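PDB 1KKO: methylaspartate ammonia-lyase, which catalyses the reversible, magnesium-dependent anti elimination of ammonia from L-threo-3-methylaspartate to give mesaconate. Local coordinates for residues A[90-94]-A[95-99]. Residues are numbered along the deposited sequence; the frame is centred on the assembly and turned at random.
Sequences IPFLN and DHIKP
His-96 turns the edge of its imidazole toward one face of the Phe-92 ring, one turn earlier in helix 86-101. The planes stand at 66° in a T-shaped stack, and ND1 of His-96 lies 3.4 Å from CD2 of Phe-92, over the ring but shifted toward its rim. Phe-92 has CG anti to the backbone N (chi1 175°), which sets one face of the phenyl against the imidazole edge. On another side of the helix, Lys-98 NZ donates to Asn-94 OD1 at 2.6 Å, a short, poorly directed bond from above the carbonyl plane. The lysine chain, extended as far as CD, turns back through an eclipsed CG-CD bond (chi3 1°) and a further bend at chi4, a strained shape that may mean a loosely defined end. Leu-93 CD2 rests against Ile-97 CG1 at 3.8 Å. Between these pairs the backbone widens into a pi-type turn: Leu-93 O accepts from both Ile-97 N and Lys-98 N, each at 2.9 Å. Lys-98 N is thus diverted from Asn-94 O, its usual i+4 acceptor, and Pro-99 at i+5 has no N-H to offer. The apolar Leu-93/Ile-97 side, packed on Phe-8 of strand 3-18 and on helix 128-146, therefore joins this helix to the N-terminal domain.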
ATOM      1  N   ILE A  90      -7.422 -17.914 -13.938  1.00 19.10           N
ATOM      2  CA  ILE A  90      -8.555 -17.180 -14.492  1.00 18.78           C
ATOM      3  C   ILE A  90      -9.518 -18.133 -15.234  1.00 18.34           C
ATOM      4  O   ILE A  90     -10.705 -18.178 -14.922  1.00 17.35           O
ATOM      5  CB  ILE A  90      -8.086 -15.984 -15.374  1.00 19.36           C
ATOM      6  CG1 ILE A  90      -7.457 -14.884 -14.511  1.00 20.12           C
ATOM      7  CG2 ILE A  90      -9.253 -15.392 -16.150  1.00 19.64           C
ATOM      8  CD1 ILE A  90      -8.441 -14.201 -13.607  1.00 20.25           C
ATOM      9  N   PRO A  91      -9.023 -18.909 -16.196  1.00 19.15           N
ATOM     10  CA  PRO A  91      -9.896 -19.857 -16.900  1.00 19.22           C
ATOM     11  C   PRO A  91     -10.505 -20.895 -15.966  1.00 18.86           C
ATOM     12  O   PRO A  91     -11.683 -21.228 -16.105  1.00 19.25           O
ATOM     13  CB  PRO A  91      -8.960 -20.542 -17.907  1.00 19.40           C
ATOM     14  CG  PRO A  91      -7.748 -19.757 -17.948  1.00 20.07           C
ATOM     15  CD  PRO A  91      -7.646 -18.937 -16.710  1.00 19.53           C
ATOM     16  N   PHE A  92      -9.701 -21.389 -15.031  1.00 18.73           N
ATOM     17  CA  PHE A  92     -10.147 -22.364 -14.040  1.00 18.59           C
ATOM     18  C   PHE A  92     -11.337 -21.799 -13.260  1.00 17.71           C
ATOM     19  O   PHE A  92     -12.364 -22.458 -13.093  1.00 17.93           O
ATOM     20  CB  PHE A  92      -8.979 -22.700 -13.102  1.00 19.32           C
ATOM     21  CG  PHE A  92      -9.342 -23.606 -11.950  1.00 20.52           C
ATOM     22  CD1 PHE A  92      -9.866 -23.088 -10.777  1.00 21.10           C
ATOM     23  CD2 PHE A  92      -9.115 -24.978 -12.028  1.00 21.90           C
ATOM     24  CE1 PHE A  92     -10.191 -23.909  -9.721  1.00 21.53           C
ATOM     25  CE2 PHE A  92      -9.433 -25.806 -10.969  1.00 21.90           C
ATOM     26  CZ  PHE A  92      -9.967 -25.277  -9.820  1.00 21.80           C
ATOM     27  N   LEU A  93     -11.211 -20.566 -12.781  1.00 16.87           N
ATOM     28  CA  LEU A  93     -12.281 -19.953 -11.996  1.00 16.29           C
ATOM     29  C   LEU A  93     -13.528 -19.673 -12.828  1.00 16.55           C
ATOM     30  O   LEU A  93     -14.657 -19.909 -12.373  1.00 16.08           O
ATOM     31  CB  LEU A  93     -11.773 -18.672 -11.336  1.00 16.03           C
ATOM     32  CG  LEU A  93     -10.694 -18.900 -10.273  1.00 16.29           C
ATOM     33  CD1 LEU A  93      -9.958 -17.588  -9.963  1.00 16.69           C
ATOM     34  CD2 LEU A  93     -11.293 -19.504  -9.011  1.00 17.66           C
ATOM     35  N   ASN A  94     -13.343 -19.175 -14.044  1.00 16.84           N
ATOM     36  CA  ASN A  94     -14.488 -18.895 -14.902  1.00 18.04           C
ATOM     37  C   ASN A  94     -15.235 -20.185 -15.245  1.00 19.08           C
ATOM     38  O   ASN A  94     -16.460 -20.226 -15.216  1.00 19.63           O
ATOM     39  CB  ASN A  94     -14.057 -18.152 -16.170  1.00 18.65           C
ATOM     40  CG  ASN A  94     -13.744 -16.691 -15.904  1.00 19.24           C
ATOM     41  OD1 ASN A  94     -14.410 -16.043 -15.101  1.00 20.64           O
ATOM     42  ND2 ASN A  94     -12.737 -16.164 -16.581  1.00 19.67           N
ATOM     43  N   ASP A  95     -14.488 -21.249 -15.506  1.00 19.59           N
ATOM     44  CA  ASP A  95     -15.074 -22.531 -15.899  1.00 20.75           C
ATOM     45  C   ASP A  95     -15.724 -23.290 -14.749  1.00 20.61           C
ATOM     46  O   ASP A  95     -16.839 -23.808 -14.882  1.00 22.20           O
ATOM     47  CB  ASP A  95     -13.991 -23.442 -16.478  1.00 21.29           C
ATOM     48  CG  ASP A  95     -13.487 -22.985 -17.831  1.00 23.81           C
ATOM     49  OD1 ASP A  95     -14.094 -22.076 -18.431  1.00 25.02           O
ATOM     50  OD2 ASP A  95     -12.475 -23.494 -18.360  1.00 27.04           O
ATOM     51  N   HIS A  96     -15.020 -23.373 -13.623  1.00 19.94           N
ATOM     52  CA  HIS A  96     -15.429 -24.253 -12.541  1.00 19.33           C
ATOM     53  C   HIS A  96     -16.093 -23.578 -11.361  1.00 18.45           C
ATOM     54  O   HIS A  96     -16.807 -24.225 -10.607  1.00 19.69           O
ATOM     55  CB  HIS A  96     -14.205 -24.979 -11.987  1.00 20.02           C
ATOM     56  CG  HIS A  96     -13.537 -25.883 -12.969  1.00 21.06           C
ATOM     57  ND1 HIS A  96     -12.196 -25.792 -13.275  1.00 23.35           N
ATOM     58  CD2 HIS A  96     -14.017 -26.919 -13.696  1.00 21.63           C
ATOM     59  CE1 HIS A  96     -11.887 -26.721 -14.160  1.00 22.70           C
ATOM     60  NE2 HIS A  96     -12.973 -27.419 -14.432  1.00 23.69           N
ATOM     61  N   ILE A  97     -15.827 -22.293 -11.159  1.00 16.63           N
ATOM     62  CA  ILE A  97     -16.318 -21.635  -9.965  1.00 15.81           C
ATOM     63  C   ILE A  97     -17.421 -20.620 -10.230  1.00 15.34           C
ATOM     64  O   ILE A  97     -18.360 -20.524  -9.452  1.00 15.06           O
ATOM     65  CB  ILE A  97     -15.123 -21.019  -9.199  1.00 15.56           C
ATOM     66  CG1 ILE A  97     -14.095 -22.106  -8.844  1.00 15.80           C
ATOM     67  CG2 ILE A  97     -15.605 -20.291  -7.953  1.00 14.45           C
ATOM     68  CD1 ILE A  97     -14.648 -23.270  -7.996  1.00 16.58           C
ATOM     69  N   LYS A  98     -17.311 -19.867 -11.315  1.00 15.43           N
ATOM     70  CA  LYS A  98     -18.356 -18.907 -11.653  1.00 16.12           C
ATOM     71  C   LYS A  98     -19.779 -19.508 -11.584  1.00 16.04           C
ATOM     72  O   LYS A  98     -20.659 -18.908 -10.983  1.00 15.97           O
ATOM     73  CB  LYS A  98     -18.084 -18.280 -13.018  1.00 16.73           C
ATOM     74  CG  LYS A  98     -19.111 -17.234 -13.433  1.00 19.32           C
ATOM     75  CD  LYS A  98     -18.811 -16.583 -14.789  1.00 23.25           C
ATOM     76  CE  LYS A  98     -17.571 -17.113 -15.464  1.00 26.74           C
ATOM     77  NZ  LYS A  98     -16.828 -16.011 -16.129  1.00 29.16           N
ATOM     78  N   PRO A  99     -20.028 -20.677 -12.182  1.00 16.59           N
ATOM     79  CA  PRO A  99     -21.376 -21.268 -12.113  1.00 17.07           C
ATOM     80  C   PRO A  99     -21.826 -21.679 -10.719  1.00 16.85           C
ATOM     81  O   PRO A  99     -23.019 -21.845 -10.460  1.00 17.76           O
ATOM     82  CB  PRO A  99     -21.266 -22.502 -13.004  1.00 17.50           C
ATOM     83  CG  PRO A  99     -20.134 -22.239 -13.883  1.00 17.38           C
ATOM     84  CD  PRO A  99     -19.131 -21.482 -13.026  1.00 16.71           C
TER